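Local coordinates for protein ACDH-11, isoform b (Caenorhabditis elegans, PDB 4Y9J), which belongs to the acyl-CoA dehydrogenase family of flavoproteins and binds flavin-adenine dinucleotide in a four-chain assembly, at residues 53-57 / 130-135; 56-60 / 104-108; 87-91 / 266-271. The contacts are given in a common frame with arbitrary orientation. Residues are numbered along the deposited sequence.

Contact 1: residues 53-57 / 130-135; sequences DLSKF and AKLFLF
Two nearly parallel helices of the helical N-terminal domain of the acyl-CoA dehydrogenase fold pack here: 53-57, from within helix 44-74, and 130-135, the C-terminal end of helix 121-135. Both keep regular alpha-helical backbone angles. Their local axes approach to 10.3 Å at 11°, with Leu54 and Lys131 as the nearest CA pair, 6.3 Å apart, and 377 Å² is buried. At the start of the second segment, Ala130 points toward the partner helix, and its CB meets Leu54 CD1 at 3.6 Å. Lys131 leaves sideways and is fully extended, t at all four chi angles. Its backbone end packs on Leu54, CD2 to CA 3.6 Å; further out, CE lies over one face of the Phe57 ring, 3.9 Å from the centroid, a CH-pi contact. NZ, 5.0 Å from that centroid, adds a cation-pi interaction and forms a salt bridge with Asp53, 2.9 Å to OD2. The same amine is shared with Glu108, while His127 also hydrogen-bonds Asp53. Leu132 and Phe133 turn to helix 304-338. Leu134 (m, t), one turn on from Ala130, brings CD1 to 4.0 Å from Leu54 CD2. Phe135, with chi1 t like Phe57, closes the interface: its CD1 sits at the edge of the Phe57 ring, 4.0 Å from Phe57 CZ.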
loop_
_atom_site.group_PDB
_atom_site.type_symbol
_atom_site.label_atom_id
_atom_site.label_comp_id
_atom_site.label_asym_id
_atom_site.label_seq_id
_atom_site.Cartn_x
_atom_site.Cartn_y
_atom_site.Cartn_z
ATOM N N ASP B 53 -11.386 -2.631 41.030
ATOM C CA ASP B 53 -10.614 -1.975 39.980
ATOM C C ASP B 53 -10.498 -2.827 38.704
ATOM O O ASP B 53 -10.688 -2.360 37.582
ATOM C CB ASP B 53 -9.230 -1.601 40.455
ATOM C CG ASP B 53 -8.454 -0.830 39.403
ATOM O OD1 ASP B 53 -8.848 0.305 39.005
ATOM O OD2 ASP B 53 -7.438 -1.329 39.015
ATOM N N LEU B 54 -10.199 -4.102 38.878
ATOM C CA LEU B 54 -9.976 -4.986 37.789
ATOM C C LEU B 54 -11.247 -5.287 37.026
ATOM O O LEU B 54 -11.229 -5.334 35.782
ATOM C CB LEU B 54 -9.312 -6.275 38.261
ATOM C CG LEU B 54 -7.902 -6.084 38.820
ATOM C CD1 LEU B 54 -7.498 -7.440 39.383
ATOM C CD2 LEU B 54 -6.900 -5.654 37.743
ATOM N N SER B 55 -12.342 -5.462 37.746
ATOM C CA SER B 55 -13.604 -5.701 37.118
ATOM C C SER B 55 -14.050 -4.504 36.239
ATOM O O SER B 55 -14.513 -4.708 35.097
ATOM C CB SER B 55 -14.669 -6.024 38.154
ATOM O OG SER B 55 -15.821 -6.466 37.464
ATOM N N LYS B 56 -13.863 -3.289 36.749
ATOM C CA LYS B 56 -14.160 -2.060 36.021
ATOM C C LYS B 56 -13.255 -1.974 34.811
ATOM O O LYS B 56 -13.742 -1.742 33.691
ATOM C CB LYS B 56 -14.049 -0.832 36.935
ATOM C CG LYS B 56 -14.189 0.522 36.208
ATOM C CD LYS B 56 -14.304 1.679 37.198
ATOM C CE LYS B 56 -14.190 3.003 36.465
ATOM N NZ LYS B 56 -13.575 4.025 37.343
ATOM N N PHE B 57 -11.966 -2.259 34.994
ATOM C CA PHE B 57 -11.050 -2.264 33.865
ATOM C C PHE B 57 -11.421 -3.265 32.804
ATOM O O PHE B 57 -11.243 -3.013 31.600
ATOM C CB PHE B 57 -9.618 -2.466 34.371
ATOM C CG PHE B 57 -8.552 -2.279 33.345
ATOM C CD1 PHE B 57 -8.452 -1.089 32.596
ATOM C CD2 PHE B 57 -7.630 -3.260 33.130
ATOM C CE1 PHE B 57 -7.460 -0.933 31.676
ATOM C CE2 PHE B 57 -6.625 -3.132 32.194
ATOM C CZ PHE B 57 -6.554 -1.962 31.439
ATOM N N ALA B 130 -2.087 -8.643 37.697
ATOM C CA ALA B 130 -3.454 -8.990 37.234
ATOM C C ALA B 130 -3.972 -7.970 36.193
ATOM O O ALA B 130 -4.586 -8.320 35.177
ATOM C CB ALA B 130 -4.404 -9.014 38.466
ATOM N N LYS B 131 -3.664 -6.698 36.431
ATOM C CA LYS B 131 -4.120 -5.652 35.535
ATOM C C LYS B 131 -3.406 -5.754 34.184
ATOM O O LYS B 131 -4.043 -5.640 33.142
ATOM C CB LYS B 131 -3.980 -4.258 36.157
ATOM C CG LYS B 131 -4.933 -3.258 35.552
ATOM C CD LYS B 131 -4.946 -1.941 36.324
ATOM C CE LYS B 131 -6.184 -1.166 35.904
ATOM N NZ LYS B 131 -6.424 0.047 36.727
ATOM N N LEU B 132 -2.105 -5.991 34.211
ATOM C CA LEU B 132 -1.318 -6.246 33.031
ATOM C C LEU B 132 -1.802 -7.464 32.269
ATOM O O LEU B 132 -1.784 -7.478 30.999
ATOM C CB LEU B 132 0.164 -6.429 33.382
ATOM C CG LEU B 132 0.871 -5.175 33.864
ATOM C CD1 LEU B 132 2.144 -5.571 34.608
ATOM C CD2 LEU B 132 1.225 -4.310 32.665
ATOM N N PHE B 133 -2.201 -8.479 33.015
ATOM C CA PHE B 133 -2.747 -9.678 32.416
ATOM C C PHE B 133 -4.080 -9.429 31.653
ATOM O O PHE B 133 -4.321 -10.022 30.592
ATOM C CB PHE B 133 -2.863 -10.771 33.456
ATOM C CG PHE B 133 -3.581 -12.040 32.987
ATOM C CD1 PHE B 133 -2.972 -12.982 32.140
ATOM C CD2 PHE B 133 -4.910 -12.262 33.385
ATOM C CE1 PHE B 133 -3.668 -14.140 31.777
ATOM C CE2 PHE B 133 -5.583 -13.417 33.040
ATOM C CZ PHE B 133 -4.975 -14.358 32.257
ATOM N N LEU B 134 -4.951 -8.584 32.198
ATOM C CA LEU B 134 -6.156 -8.179 31.493
ATOM C C LEU B 134 -5.824 -7.298 30.262
ATOM O O LEU B 134 -6.422 -7.465 29.182
ATOM C CB LEU B 134 -7.098 -7.449 32.414
ATOM C CG LEU B 134 -7.530 -8.223 33.655
ATOM C CD1 LEU B 134 -8.442 -7.293 34.446
ATOM C CD2 LEU B 134 -8.239 -9.509 33.279
ATOM N N PHE B 135 -4.816 -6.431 30.391
ATOM C CA PHE B 135 -4.469 -5.461 29.343
ATOM C C PHE B 135 -3.825 -6.155 28.155
ATOM O O PHE B 135 -4.183 -5.877 26.995
ATOM C CB PHE B 135 -3.526 -4.367 29.933
ATOM C CG PHE B 135 -3.124 -3.288 28.970
ATOM C CD1 PHE B 135 -4.091 -2.533 28.310
ATOM C CD2 PHE B 135 -1.797 -3.031 28.712
ATOM C CE1 PHE B 135 -3.762 -1.508 27.462
ATOM C CE2 PHE B 135 -1.447 -2.010 27.816
ATOM C CZ PHE B 135 -2.422 -1.237 27.227
#

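Contact 2: residues 56-60 / 104-108; sequences KFGDR and ICAEE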
loop_
_atom_site.group_PDB
_atom_site.type_symbol
_atom_site.label_atom_id
_atom_site.label_comp_id
_atom_site.label_asym_id
_atom_site.label_seq_id
_atom_site.Cartn_x
_atom_site.Cartn_y
_atom_site.Cartn_z
ATOM N N LYS B 56 -13.863 -3.289 36.749
ATOM C CA LYS B 56 -14.160 -2.060 36.021
ATOM C C LYS B 56 -13.255 -1.974 34.811
ATOM O O LYS B 56 -13.742 -1.742 33.691
ATOM C CB LYS B 56 -14.049 -0.832 36.935
ATOM C CG LYS B 56 -14.189 0.522 36.208
ATOM C CD LYS B 56 -14.304 1.679 37.198
ATOM C CE LYS B 56 -14.190 3.003 36.465
ATOM N NZ LYS B 56 -13.575 4.025 37.343
ATOM N N PHE B 57 -11.966 -2.259 34.994
ATOM C CA PHE B 57 -11.050 -2.264 33.865
ATOM C C PHE B 57 -11.421 -3.265 32.804
ATOM O O PHE B 57 -11.243 -3.013 31.600
ATOM C CB PHE B 57 -9.618 -2.466 34.371
ATOM C CG PHE B 57 -8.552 -2.279 33.345
ATOM C CD1 PHE B 57 -8.452 -1.089 32.596
ATOM C CD2 PHE B 57 -7.630 -3.260 33.130
ATOM C CE1 PHE B 57 -7.460 -0.933 31.676
ATOM C CE2 PHE B 57 -6.625 -3.132 32.194
ATOM C CZ PHE B 57 -6.554 -1.962 31.439
ATOM N N GLY B 58 -11.896 -4.430 33.201
ATOM C CA GLY B 58 -12.405 -5.408 32.275
ATOM C C GLY B 58 -13.505 -4.917 31.364
ATOM O O GLY B 58 -13.533 -5.325 30.204
ATOM N N ASP B 59 -14.396 -4.065 31.860
ATOM C CA ASP B 59 -15.410 -3.471 31.009
ATOM C C ASP B 59 -14.815 -2.411 30.091
ATOM O O ASP B 59 -15.296 -2.191 28.955
ATOM C CB ASP B 59 -16.522 -2.840 31.782
ATOM C CG ASP B 59 -17.395 -3.843 32.526
ATOM O OD1 ASP B 59 -17.532 -5.039 32.142
ATOM O OD2 ASP B 59 -18.010 -3.396 33.513
ATOM N N ARG B 60 -13.762 -1.770 30.558
ATOM C CA ARG B 60 -13.044 -0.853 29.691
ATOM C C ARG B 60 -12.331 -1.579 28.569
ATOM O O ARG B 60 -12.194 -1.045 27.452
ATOM C CB ARG B 60 -12.074 -0.025 30.469
ATOM C CG ARG B 60 -11.597 1.181 29.689
ATOM C CD ARG B 60 -10.605 2.085 30.416
ATOM N NE ARG B 60 -10.497 3.353 29.683
ATOM C CZ ARG B 60 -9.971 4.483 30.124
ATOM N NH1 ARG B 60 -9.358 4.596 31.286
ATOM N NH2 ARG B 60 -10.008 5.519 29.337
ATOM N N ILE B 104 -4.122 5.739 28.397
ATOM C CA ILE B 104 -4.931 4.864 29.223
ATOM C C ILE B 104 -4.068 4.108 30.265
ATOM O O ILE B 104 -4.467 4.016 31.445
ATOM C CB ILE B 104 -5.752 3.899 28.378
ATOM C CG1 ILE B 104 -6.863 4.668 27.621
ATOM C CG2 ILE B 104 -6.356 2.812 29.255
ATOM C CD1 ILE B 104 -7.565 3.807 26.575
ATOM N N CYS B 105 -2.900 3.634 29.840
ATOM C CA CYS B 105 -1.946 3.003 30.760
ATOM C C CYS B 105 -1.551 3.899 31.927
ATOM O O CYS B 105 -1.476 3.445 33.093
ATOM C CB CYS B 105 -0.709 2.553 30.008
ATOM S SG CYS B 105 -1.063 1.083 29.049
ATOM N N ALA B 106 -1.292 5.176 31.629
ATOM C CA ALA B 106 -1.034 6.157 32.666
ATOM C C ALA B 106 -2.249 6.329 33.588
ATOM O O ALA B 106 -2.117 6.178 34.814
ATOM C CB ALA B 106 -0.719 7.523 32.082
ATOM N N GLU B 107 -3.394 6.671 33.003
ATOM C CA GLU B 107 -4.639 6.941 33.748
ATOM C C GLU B 107 -4.955 5.739 34.688
ATOM O O GLU B 107 -5.364 5.925 35.849
ATOM C CB GLU B 107 -5.837 7.047 32.771
ATOM C CG GLU B 107 -6.365 8.410 32.437
ATOM C CD GLU B 107 -7.327 8.416 31.228
ATOM O OE1 GLU B 107 -7.777 7.360 30.713
ATOM O OE2 GLU B 107 -7.649 9.516 30.755
ATOM N N GLU B 108 -4.821 4.553 34.138
ATOM C CA GLU B 108 -5.117 3.274 34.823
ATOM C C GLU B 108 -4.024 2.773 35.785
ATOM O O GLU B 108 -4.209 1.747 36.466
ATOM C CB GLU B 108 -5.451 2.162 33.811
ATOM C CG GLU B 108 -6.758 2.465 33.076
ATOM C CD GLU B 108 -8.008 2.170 33.854
ATOM O OE1 GLU B 108 -7.914 1.682 35.015
ATOM O OE2 GLU B 108 -9.092 2.477 33.343
#
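A salt-bridge network ties the middle of helix 44-74 to residues 104-108 within the helical N-terminal domain. Arg60 is its hub. The side chain points toward the other segment and runs out with chi1 to chi3 all t, which carries the guanidinium between two consecutive glutamates. NH1 donates to Glu108 OE2 at 3.0 Å in an almost straight hydrogen bond, and again to Glu107 OE1 at 3.2 Å; NH2 reaches that same Glu107 OE1, also at 3.2 Å, so one carboxylate oxygen bridges both terminal nitrogens. The acceptors lie near the guanidinium plane, whereas Ile104 covers one of its faces, with CG1 3.7 Å from Arg60 NH2. One turn earlier on the helix, Phe57 packs against the Glu108 carboxylate, CD1 to CD 3.5 Å. The charges continue beyond the two segments: Arg60 NE pairs with Glu64 one turn along its own helix, and Glu108 OE1 with Lys131 of helix 121-135. Glu108 thus spends its two oxygens on different cations, and Arg60 meets three carboxylates. Such sharing implies that these charges act as one connected network, in which each base is shared among several carboxylates, rather than as isolated ion pairs.

Contact 3: residues 87-91 / 266-271; sequences KRVDK and LNGIQM
This is a polar, partly buried contact between domains, joining the two-stranded antiparallel hairpin 78-80/88-93 of the N-terminal region to the edge of the beta-sheet in the middle domain of the acyl-CoA dehydrogenase fold. Strand 88-91 crosses strand 269-271 at 64°, with local axes 7.3 Å apart at closest, so the strands do not pair as neighbours in one sheet; Asp90 and Met271 are the nearest CA pair, at 6.2 Å. In 88-91, Val89 (-127/-22) and Asp90 (52/53) break the extended run, and Asp90 CB points toward the other segment. In 266-271, an inverse gamma turn centred on Asn267 and a Gly268 of positive phi lead into extended residues 269-271. Arg88 (chi1 t, chi2 91°) bends onto Asp90 (chi1 m): NE donates to OD2 at 3.1 Å and NH2 to OD1 at 3.0 Å, a two-pronged salt bridge. Leu266 CD1 packs on Asp90 CB at 3.3 Å. One water takes a hydrogen bond from Leu266 N (2.9 Å) and gives one to Val89 O (3.3 Å); another donates to Gln270 OE1 (3.1 Å) and weakly accepts from Arg88 NH2 (3.1 Å). Gln270 also packs on His11 of the second subunit. Met271 N donates directly to Asp90 OD1, 2.8 Å away.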
loop_
_atom_site.group_PDB
_atom_site.type_symbol
_atom_site.label_atom_id
_atom_site.label_comp_id
_atom_site.label_asym_id
_atom_site.label_seq_id
_atom_site.Cartn_x
_atom_site.Cartn_y
_atom_site.Cartn_z
ATOM N N LYS B 87 15.657 17.983 4.201
ATOM C CA LYS B 87 16.101 17.977 5.575
ATOM C C LYS B 87 15.828 16.664 6.178
ATOM O O LYS B 87 14.786 16.071 5.997
ATOM C CB LYS B 87 15.357 19.106 6.286
ATOM C CG LYS B 87 15.859 19.441 7.657
ATOM C CD LYS B 87 15.367 20.851 7.953
ATOM C CE LYS B 87 15.144 21.084 9.443
ATOM N NZ LYS B 87 13.957 20.360 9.976
ATOM N N ARG B 88 16.800 16.120 6.867
ATOM C CA ARG B 88 16.617 14.856 7.514
ATOM C C ARG B 88 15.802 15.080 8.808
ATOM O O ARG B 88 16.168 15.928 9.588
ATOM C CB ARG B 88 17.968 14.336 7.908
ATOM C CG ARG B 88 17.850 13.075 8.687
ATOM C CD ARG B 88 17.901 11.925 7.738
ATOM N NE ARG B 88 17.573 10.719 8.469
ATOM C CZ ARG B 88 18.008 9.501 8.160
ATOM N NH1 ARG B 88 18.872 9.291 7.147
ATOM N NH2 ARG B 88 17.641 8.515 8.883
ATOM N N VAL B 89 14.701 14.385 8.957
ATOM C CA VAL B 89 13.765 14.609 10.071
ATOM C C VAL B 89 13.427 13.366 10.862
ATOM O O VAL B 89 13.086 13.492 12.033
ATOM C CB VAL B 89 12.438 15.292 9.633
ATOM C CG1 VAL B 89 12.689 16.708 9.089
ATOM C CG2 VAL B 89 11.680 14.455 8.634
ATOM N N ASP B 90 13.583 12.166 10.299
ATOM C CA ASP B 90 13.309 10.935 11.033
ATOM C C ASP B 90 11.886 10.997 11.648
ATOM O O ASP B 90 11.667 10.787 12.833
ATOM C CB ASP B 90 14.392 10.733 12.109
ATOM C CG ASP B 90 15.828 10.420 11.516
ATOM O OD1 ASP B 90 16.017 9.300 11.227
ATOM O OD2 ASP B 90 16.772 11.263 11.374
ATOM N N LYS B 91 10.906 11.270 10.830
ATOM C CA LYS B 91 9.565 11.444 11.386
ATOM C C LYS B 91 8.903 10.081 11.538
ATOM O O LYS B 91 8.751 9.349 10.556
ATOM C CB LYS B 91 8.739 12.367 10.488
ATOM C CG LYS B 91 7.307 12.527 10.990
ATOM C CD LYS B 91 6.615 13.748 10.411
ATOM C CE LYS B 91 5.914 13.288 9.160
ATOM N NZ LYS B 91 5.117 14.401 8.557
ATOM N N LEU B 266 15.694 14.436 17.415
ATOM C CA LEU B 266 16.452 13.293 17.906
ATOM C C LEU B 266 17.785 13.639 18.513
ATOM O O LEU B 266 18.536 14.478 18.037
ATOM C CB LEU B 266 16.615 12.217 16.797
ATOM C CG LEU B 266 15.300 11.527 16.520
ATOM C CD1 LEU B 266 15.356 10.712 15.243
ATOM C CD2 LEU B 266 14.981 10.620 17.695
ATOM N N ASN B 267 18.083 12.982 19.626
ATOM C CA ASN B 267 19.316 13.218 20.341
ATOM C C ASN B 267 20.497 12.393 19.750
ATOM O O ASN B 267 20.796 11.353 20.259
ATOM C CB ASN B 267 19.106 12.923 21.879
ATOM C CG ASN B 267 20.386 12.880 22.694
ATOM O OD1 ASN B 267 21.403 13.481 22.387
ATOM N ND2 ASN B 267 20.325 12.110 23.781
ATOM N N GLY B 268 21.185 12.920 18.728
ATOM C CA GLY B 268 22.337 12.250 18.085
ATOM C C GLY B 268 21.950 10.884 17.441
ATOM O O GLY B 268 22.762 9.969 17.428
ATOM N N ILE B 269 20.699 10.691 17.020
ATOM C CA ILE B 269 20.202 9.420 16.616
ATOM C C ILE B 269 19.542 9.571 15.258
ATOM O O ILE B 269 18.912 10.578 15.000
ATOM C CB ILE B 269 19.095 8.920 17.591
ATOM C CG1 ILE B 269 19.698 8.585 18.956
ATOM C CG2 ILE B 269 18.271 7.766 17.053
ATOM C CD1 ILE B 269 18.644 8.669 20.068
ATOM N N GLN B 270 19.725 8.576 14.404
ATOM C CA GLN B 270 18.999 8.472 13.142
ATOM C C GLN B 270 18.344 7.131 13.103
ATOM O O GLN B 270 18.947 6.093 13.567
ATOM C CB GLN B 270 19.936 8.608 11.920
ATOM C CG GLN B 270 20.233 10.049 11.564
ATOM C CD GLN B 270 21.048 10.139 10.277
ATOM O OE1 GLN B 270 21.341 9.144 9.680
ATOM N NE2 GLN B 270 21.444 11.289 9.933
ATOM N N MET B 271 17.115 7.087 12.635
ATOM C CA MET B 271 16.448 5.834 12.528
ATOM C C MET B 271 16.700 5.300 11.116
ATOM O O MET B 271 16.230 5.858 10.091
ATOM C CB MET B 271 14.969 5.990 12.773
ATOM C CG MET B 271 14.542 6.612 14.114
ATOM S SD MET B 271 12.752 6.404 14.388
ATOM C CE MET B 271 12.618 7.515 15.772
HETATM O O HOH W 1 20.069 6.635 8.398
HETATM O O HOH W 2 14.791 14.559 14.638
#

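Contacts 1 and 2 share helix 44-74 and Phe57, and their centres lie 7 Å apart; contact 3 stands alone, its centre 37 Å from that of contact 1 and 33 Å from that of contact 2. Contact 1 is the core interface, mainly apolar, with one buried lysine; contact 2, only partly buried, is dominated by charge. They meet where Lys131 NZ bridges to Glu108 OE1 at 2.8 Å, and where Phe135 CZ packs on Cys105 SG at 3.2 Å. Contact 3, also partly buried and near another subunit, joins strands rather than helices, and links two domains through a carboxylate-to-backbone hydrogen bond and waters.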